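Side-chain contacts in HpuA (Kingella denitrificans ATCC 33394, PDB 5EC6), which probably binds haemoglobin as an outer-membrane lipoprotein receptor, a first step in scavenging haem iron: residues E38-A43 with N243-S248; K267-Y272 with L276-G281. All coordinates share one frame; numbering follows the deposited sequence.

Contact 1 (E38-A43 with N243-S248)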
loop_
_atom_site.group_PDB
_atom_site.type_symbol
_atom_site.label_atom_id
_atom_site.label_comp_id
_atom_site.label_asym_id
_atom_site.label_seq_id
_atom_site.Cartn_x
_atom_site.Cartn_y
_atom_site.Cartn_z
ATOM N N GLU A 38 -2.081 -16.188 2.243
ATOM C CA GLU A 38 -0.888 -15.719 2.931
ATOM C C GLU A 38 -0.532 -14.282 2.550
ATOM O O GLU A 38 -0.607 -13.887 1.386
ATOM C CB GLU A 38 0.310 -16.611 2.627
ATOM C CG GLU A 38 0.210 -18.003 3.251
ATOM C CD GLU A 38 1.368 -18.914 2.876
ATOM O OE1 GLU A 38 2.157 -18.540 1.958
ATOM O OE2 GLU A 38 1.467 -19.988 3.512
ATOM N N GLN A 39 -0.216 -13.503 3.569
ATOM C CA GLN A 39 0.063 -12.072 3.382
ATOM C C GLN A 39 1.559 -11.852 3.677
ATOM O O GLN A 39 2.167 -12.607 4.412
ATOM C CB GLN A 39 -0.783 -11.223 4.331
ATOM C CG GLN A 39 -2.285 -11.405 4.157
ATOM C CD GLN A 39 -2.753 -10.874 2.834
ATOM O OE1 GLN A 39 -2.642 -9.697 2.563
ATOM N NE2 GLN A 39 -3.199 -11.757 1.980
ATOM N N ARG A 40 2.074 -10.748 3.171
ATOM C CA ARG A 40 3.420 -10.286 3.518
ATOM C C ARG A 40 3.330 -8.810 3.907
ATOM O O ARG A 40 2.653 -8.025 3.213
ATOM C CB ARG A 40 4.319 -10.393 2.277
ATOM C CG ARG A 40 5.720 -9.813 2.460
ATOM C CD ARG A 40 6.398 -9.638 1.113
ATOM N NE ARG A 40 6.776 -10.883 0.480
ATOM C CZ ARG A 40 7.139 -10.962 -0.807
ATOM N NH1 ARG A 40 7.112 -9.875 -1.621
ATOM N NH2 ARG A 40 7.500 -12.135 -1.282
ATOM N N THR A 41 4.033 -8.414 4.979
ATOM C CA THR A 41 4.079 -7.008 5.389
ATOM C C THR A 41 5.515 -6.489 5.518
ATOM O O THR A 41 6.375 -7.168 6.107
ATOM C CB THR A 41 3.407 -6.780 6.751
ATOM O OG1 THR A 41 2.045 -7.301 6.667
ATOM C CG2 THR A 41 3.341 -5.317 7.094
ATOM N N PHE A 42 5.719 -5.278 4.985
ATOM C CA PHE A 42 6.878 -4.474 5.326
ATOM C C PHE A 42 6.490 -3.462 6.369
ATOM O O PHE A 42 5.552 -2.669 6.149
ATOM C CB PHE A 42 7.339 -3.803 4.058
ATOM C CG PHE A 42 7.648 -4.768 2.957
ATOM C CD1 PHE A 42 8.911 -5.389 2.879
ATOM C CD2 PHE A 42 6.684 -5.107 2.023
ATOM C CE1 PHE A 42 9.186 -6.303 1.909
ATOM C CE2 PHE A 42 6.988 -6.026 1.031
ATOM C CZ PHE A 42 8.233 -6.629 0.995
ATOM N N ALA A 43 7.152 -3.495 7.516
ATOM C CA ALA A 43 6.852 -2.566 8.595
ATOM C C ALA A 43 8.127 -2.013 9.220
ATOM O O ALA A 43 9.139 -2.710 9.297
ATOM C CB ALA A 43 5.998 -3.198 9.656
ATOM N N ASN A 243 14.436 -8.299 -6.907
ATOM C CA ASN A 243 14.743 -9.753 -6.952
ATOM C C ASN A 243 13.389 -10.459 -6.826
ATOM O O ASN A 243 12.776 -10.380 -5.768
ATOM C CB ASN A 243 15.677 -10.161 -5.813
ATOM C CG ASN A 243 17.111 -9.607 -5.972
ATOM O OD1 ASN A 243 17.938 -10.191 -6.703
ATOM N ND2 ASN A 243 17.426 -8.491 -5.285
ATOM N N GLY A 244 12.881 -11.036 -7.907
ATOM C CA GLY A 244 11.571 -11.678 -7.848
ATOM C C GLY A 244 10.474 -10.649 -7.596
ATOM O O GLY A 244 10.362 -9.690 -8.321
ATOM N N ASN A 245 9.691 -10.850 -6.547
ATOM C CA ASN A 245 8.630 -9.892 -6.206
ATOM C C ASN A 245 9.002 -8.956 -5.038
ATOM O O ASN A 245 8.118 -8.395 -4.374
ATOM C CB ASN A 245 7.303 -10.617 -5.851
ATOM C CG ASN A 245 7.460 -11.611 -4.704
ATOM O OD1 ASN A 245 8.409 -11.568 -3.936
ATOM N ND2 ASN A 245 6.466 -12.489 -4.552
ATOM N N GLN A 246 10.294 -8.813 -4.755
ATOM C CA GLN A 246 10.774 -8.024 -3.625
ATOM C C GLN A 246 11.823 -7.037 -4.111
ATOM O O GLN A 246 12.522 -7.271 -5.122
ATOM C CB GLN A 246 11.366 -8.905 -2.508
ATOM C CG GLN A 246 10.311 -9.610 -1.676
ATOM C CD GLN A 246 10.821 -9.983 -0.277
ATOM O OE1 GLN A 246 11.285 -9.125 0.530
ATOM N NE2 GLN A 246 10.760 -11.266 0.015
ATOM N N PHE A 247 11.983 -5.936 -3.372
ATOM C CA PHE A 247 13.058 -5.019 -3.688
ATOM C C PHE A 247 13.624 -4.364 -2.434
ATOM O O PHE A 247 12.993 -4.324 -1.387
ATOM C CB PHE A 247 12.588 -3.982 -4.739
ATOM C CG PHE A 247 11.376 -3.214 -4.312
ATOM C CD1 PHE A 247 11.492 -2.155 -3.418
ATOM C CD2 PHE A 247 10.139 -3.498 -4.860
ATOM C CE1 PHE A 247 10.381 -1.396 -3.056
ATOM C CE2 PHE A 247 8.996 -2.753 -4.503
ATOM C CZ PHE A 247 9.125 -1.717 -3.603
ATOM N N SER A 248 14.865 -3.883 -2.526
ATOM C CA SER A 248 15.474 -3.220 -1.395
ATOM C C SER A 248 16.640 -2.371 -1.909
ATOM O O SER A 248 17.205 -2.634 -2.967
ATOM C CB SER A 248 16.009 -4.228 -0.385
ATOM O OG SER A 248 17.032 -4.941 -0.993
#

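Contact 2 (K267-Y272 with L276-G281)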
loop_
_atom_site.group_PDB
_atom_site.type_symbol
_atom_site.label_atom_id
_atom_site.label_comp_id
_atom_site.label_asym_id
_atom_site.label_seq_id
_atom_site.Cartn_x
_atom_site.Cartn_y
_atom_site.Cartn_z
ATOM N N LYS A 267 -2.203 -10.830 -7.255
ATOM C CA LYS A 267 -2.124 -11.957 -8.178
ATOM C C LYS A 267 -2.394 -11.493 -9.594
ATOM O O LYS A 267 -2.988 -10.453 -9.831
ATOM C CB LYS A 267 -3.138 -13.050 -7.784
ATOM C CG LYS A 267 -2.707 -13.707 -6.509
ATOM C CD LYS A 267 -3.766 -14.629 -5.935
ATOM C CE LYS A 267 -3.256 -15.207 -4.622
ATOM N NZ LYS A 267 -4.335 -15.135 -3.607
ATOM N N GLU A 268 -2.013 -12.350 -10.549
ATOM C CA GLU A 268 -2.399 -12.139 -11.934
ATOM C C GLU A 268 -3.905 -12.139 -12.211
ATOM O O GLU A 268 -4.663 -12.664 -11.399
ATOM C CB GLU A 268 -1.706 -13.177 -12.807
ATOM C CG GLU A 268 -2.375 -14.528 -12.801
ATOM C CD GLU A 268 -2.078 -15.353 -11.559
ATOM O OE1 GLU A 268 -1.285 -15.041 -10.643
ATOM O OE2 GLU A 268 -2.667 -16.436 -11.527
ATOM N N GLU A 269 -4.306 -11.581 -13.348
ATOM C CA GLU A 269 -5.695 -11.581 -13.770
ATOM C C GLU A 269 -5.778 -12.461 -14.991
ATOM O O GLU A 269 -4.919 -12.390 -15.876
ATOM C CB GLU A 269 -6.179 -10.174 -14.101
ATOM C CG GLU A 269 -6.208 -9.269 -12.873
ATOM C CD GLU A 269 -6.477 -7.839 -13.262
ATOM O OE1 GLU A 269 -7.637 -7.551 -13.585
ATOM O OE2 GLU A 269 -5.539 -7.007 -13.290
ATOM N N ARG A 270 -6.816 -13.297 -15.031
ATOM C CA ARG A 270 -7.012 -14.242 -16.160
ATOM C C ARG A 270 -8.344 -14.056 -16.838
ATOM O O ARG A 270 -9.336 -13.631 -16.250
ATOM C CB ARG A 270 -6.860 -15.687 -15.691
ATOM C CG ARG A 270 -5.422 -16.003 -15.348
ATOM C CD ARG A 270 -5.282 -17.312 -14.647
ATOM N NE ARG A 270 -3.909 -17.603 -14.282
ATOM C CZ ARG A 270 -2.909 -17.897 -15.110
ATOM N NH1 ARG A 270 -3.044 -17.957 -16.435
ATOM N NH2 ARG A 270 -1.692 -18.093 -14.584
ATOM N N PHE A 271 -8.365 -14.355 -18.125
ATOM C CA PHE A 271 -9.606 -14.507 -18.805
ATOM C C PHE A 271 -10.314 -15.761 -18.317
ATOM O O PHE A 271 -9.756 -16.664 -17.646
ATOM C CB PHE A 271 -9.342 -14.618 -20.316
ATOM C CG PHE A 271 -8.725 -13.356 -20.926
ATOM C CD1 PHE A 271 -9.460 -12.190 -21.006
ATOM C CD2 PHE A 271 -7.418 -13.364 -21.357
ATOM C CE1 PHE A 271 -8.921 -11.030 -21.555
ATOM C CE2 PHE A 271 -6.868 -12.225 -21.941
ATOM C CZ PHE A 271 -7.614 -11.063 -22.023
ATOM N N TYR A 272 -11.586 -15.834 -18.693
ATOM C CA TYR A 272 -12.411 -16.949 -18.242
ATOM C C TYR A 272 -11.801 -18.347 -18.526
ATOM O O TYR A 272 -11.843 -19.231 -17.652
ATOM C CB TYR A 272 -13.806 -16.847 -18.913
ATOM C CG TYR A 272 -14.676 -18.059 -18.648
ATOM C CD1 TYR A 272 -15.173 -18.357 -17.389
ATOM C CD2 TYR A 272 -14.977 -18.929 -19.693
ATOM C CE1 TYR A 272 -15.945 -19.468 -17.157
ATOM C CE2 TYR A 272 -15.742 -20.054 -19.474
ATOM C CZ TYR A 272 -16.257 -20.315 -18.241
ATOM O OH TYR A 272 -17.006 -21.449 -18.046
ATOM N N LEU A 276 -3.813 -15.878 -19.565
ATOM C CA LEU A 276 -3.373 -14.670 -18.823
ATOM C C LEU A 276 -3.856 -13.395 -19.444
ATOM O O LEU A 276 -3.703 -13.207 -20.658
ATOM C CB LEU A 276 -1.836 -14.671 -18.735
ATOM C CG LEU A 276 -1.196 -13.696 -17.765
ATOM C CD1 LEU A 276 -1.488 -14.092 -16.339
ATOM C CD2 LEU A 276 0.304 -13.727 -18.040
ATOM N N GLU A 277 -4.461 -12.509 -18.641
ATOM C CA GLU A 277 -4.865 -11.200 -19.130
ATOM C C GLU A 277 -3.826 -10.151 -18.708
ATOM O O GLU A 277 -3.336 -9.377 -19.556
ATOM C CB GLU A 277 -6.230 -10.791 -18.587
ATOM C CG GLU A 277 -6.638 -9.418 -19.065
ATOM C CD GLU A 277 -7.987 -8.976 -18.519
ATOM O OE1 GLU A 277 -8.392 -9.465 -17.452
ATOM O OE2 GLU A 277 -8.586 -8.076 -19.119
ATOM N N HIS A 278 -3.559 -10.092 -17.418
ATOM C CA HIS A 278 -2.518 -9.193 -16.841
ATOM C C HIS A 278 -1.668 -9.983 -15.891
ATOM O O HIS A 278 -2.166 -10.803 -15.076
ATOM C CB HIS A 278 -3.121 -8.029 -16.031
ATOM C CG HIS A 278 -3.960 -7.105 -16.831
ATOM N ND1 HIS A 278 -3.480 -6.449 -17.936
ATOM C CD2 HIS A 278 -5.286 -6.812 -16.756
ATOM C CE1 HIS A 278 -4.460 -5.738 -18.479
ATOM N NE2 HIS A 278 -5.566 -5.960 -17.788
ATOM N N PRO A 279 -0.358 -9.719 -15.880
ATOM C CA PRO A 279 0.546 -10.395 -14.971
ATOM C C PRO A 279 0.262 -10.001 -13.512
ATOM O O PRO A 279 -0.444 -8.987 -13.266
ATOM C CB PRO A 279 1.963 -9.898 -15.436
ATOM C CG PRO A 279 1.717 -8.710 -16.257
ATOM C CD PRO A 279 0.310 -8.740 -16.763
ATOM N N SER A 280 0.836 -10.762 -12.611
ATOM C CA SER A 280 0.911 -10.403 -11.196
ATOM C C SER A 280 1.680 -9.103 -11.054
ATOM O O SER A 280 2.363 -8.662 -12.002
ATOM C CB SER A 280 1.545 -11.500 -10.413
ATOM O OG SER A 280 2.906 -11.669 -10.700
ATOM N N GLY A 281 1.587 -8.518 -9.872
ATOM C CA GLY A 281 2.325 -7.272 -9.579
ATOM C C GLY A 281 1.663 -6.014 -10.019
ATOM O O GLY A 281 2.328 -5.012 -10.305
HETATM O O HOH W 1 -1.758 -8.053 -10.750
#

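Contact 1 (E38-A43 with N243-S248)
R40 reaches from the strand 40-43 to the type II' turn that runs from N243 to Q246, and its guanidinium takes hold of N245 there. The side chain leaves the strand with CG anti to the backbone N (chi1 174°), and from CB through CD it is extended. A long side chain suits the gap: the nearest CA atoms across the contact, those of F42 and Q246, are 10.4 Å apart. A bend at chi3 then turns the head group. Q246 NE2 lies over one guanidinium face near its rim, and R40 CZ has Q246 CG 3.6 Å away. NH2 donates to N245 OD1 at 2.9 Å, and NH1 donates to the backbone N245 O at 3.3 Å, an end-on grip on two oxygens. Both acceptors lie in the guanidinium plane, yet the donors stand above the carbonyl planes and so use neither oxygen's lone-pair direction. NH1 also makes a weak bond to OD1. Q246 CG packs over a guanidinium face, 3.2 Å from R40 NH1. Q246 OE1 meets the edge of the buried F42 ring, 3.8 Å from F42 CE1. Asparagine suits this place, since its amide both accepts and donates: OD1 receives R40 while ND2 donates to A157 O. The grip is thus polar and directional, and with only neutral oxygens as acceptors the positive charge is probably not neutralised within the contact.

Contact 2 (K267-Y272 with L276-G281)
A classic beta bulge in the hairpin of strands 269-270 and 276-278 shapes this contact: E277 and H278 both stand opposite E269. E269 O accepts from E277 N at 2.8 Å and from H278 N at 3.1 Å, while E269 N returns a bond to H278 O at 2.9 Å. F271 lies against E277, whose CB sits over one ring face in a CH-pi contact, 3.8 Å from the centroid. Glutamate suits position 277 because its methylenes can lie on that ring; with CG anti to the backbone N (chi1 179°), the carboxylate ends beside CE1, its plane 34° from the ring's. The E269 and E277 carboxylates are close, OE1 to OE1 4.4 Å, which probably raises their pKa values slightly. E269 OE2 approaches H278 CD2 obliquely, at 3.5 Å. L276 offers a methyl, CD1, which packs on the aliphatic E268 CB at 3.7 Å and over one face of the R270 guanidinium. R270 NE and E268 OE2, 3.2 Å apart, form a salt bridge in which NE meets OE2 on its anti side; NH1 donates to G274 O and E268 OE1 pairs with T161 OG1. Past the E269-H278 pair, where the chains still run close, one water donates to both K267 O and P279 O. At its base the hairpin meets strand 298-308: H278 ND1 is hydrogen-bonded to Y307 OH, and P279 O and S280 O both receive R304. S280 OG bonds instead to P158 O, in the loop after strand 148-154.

Contact 1 is the more interior of the two, partly buried, its centre about 11 Å from the chain centre; contact 2 is a surface hairpin, its centre about 19 Å from the chain centre. Their nearest atoms are about 6 Å apart, without touching. Contact 1 joins elements some 200 residues apart in sequence with no strand pairing between them; one arginine side chain reaches a side-chain and a backbone oxygen of N245. Contact 2 joins neighbours in sequence, and there backbone bonds set the register while side chains pack around them. Both use arginine, but 38-43 with 243-248 gives it neutral oxygens, whereas in 267-272 it pairs with a glutamate. The loop following strand 148-154 serves both, through A157 and P158 respectively.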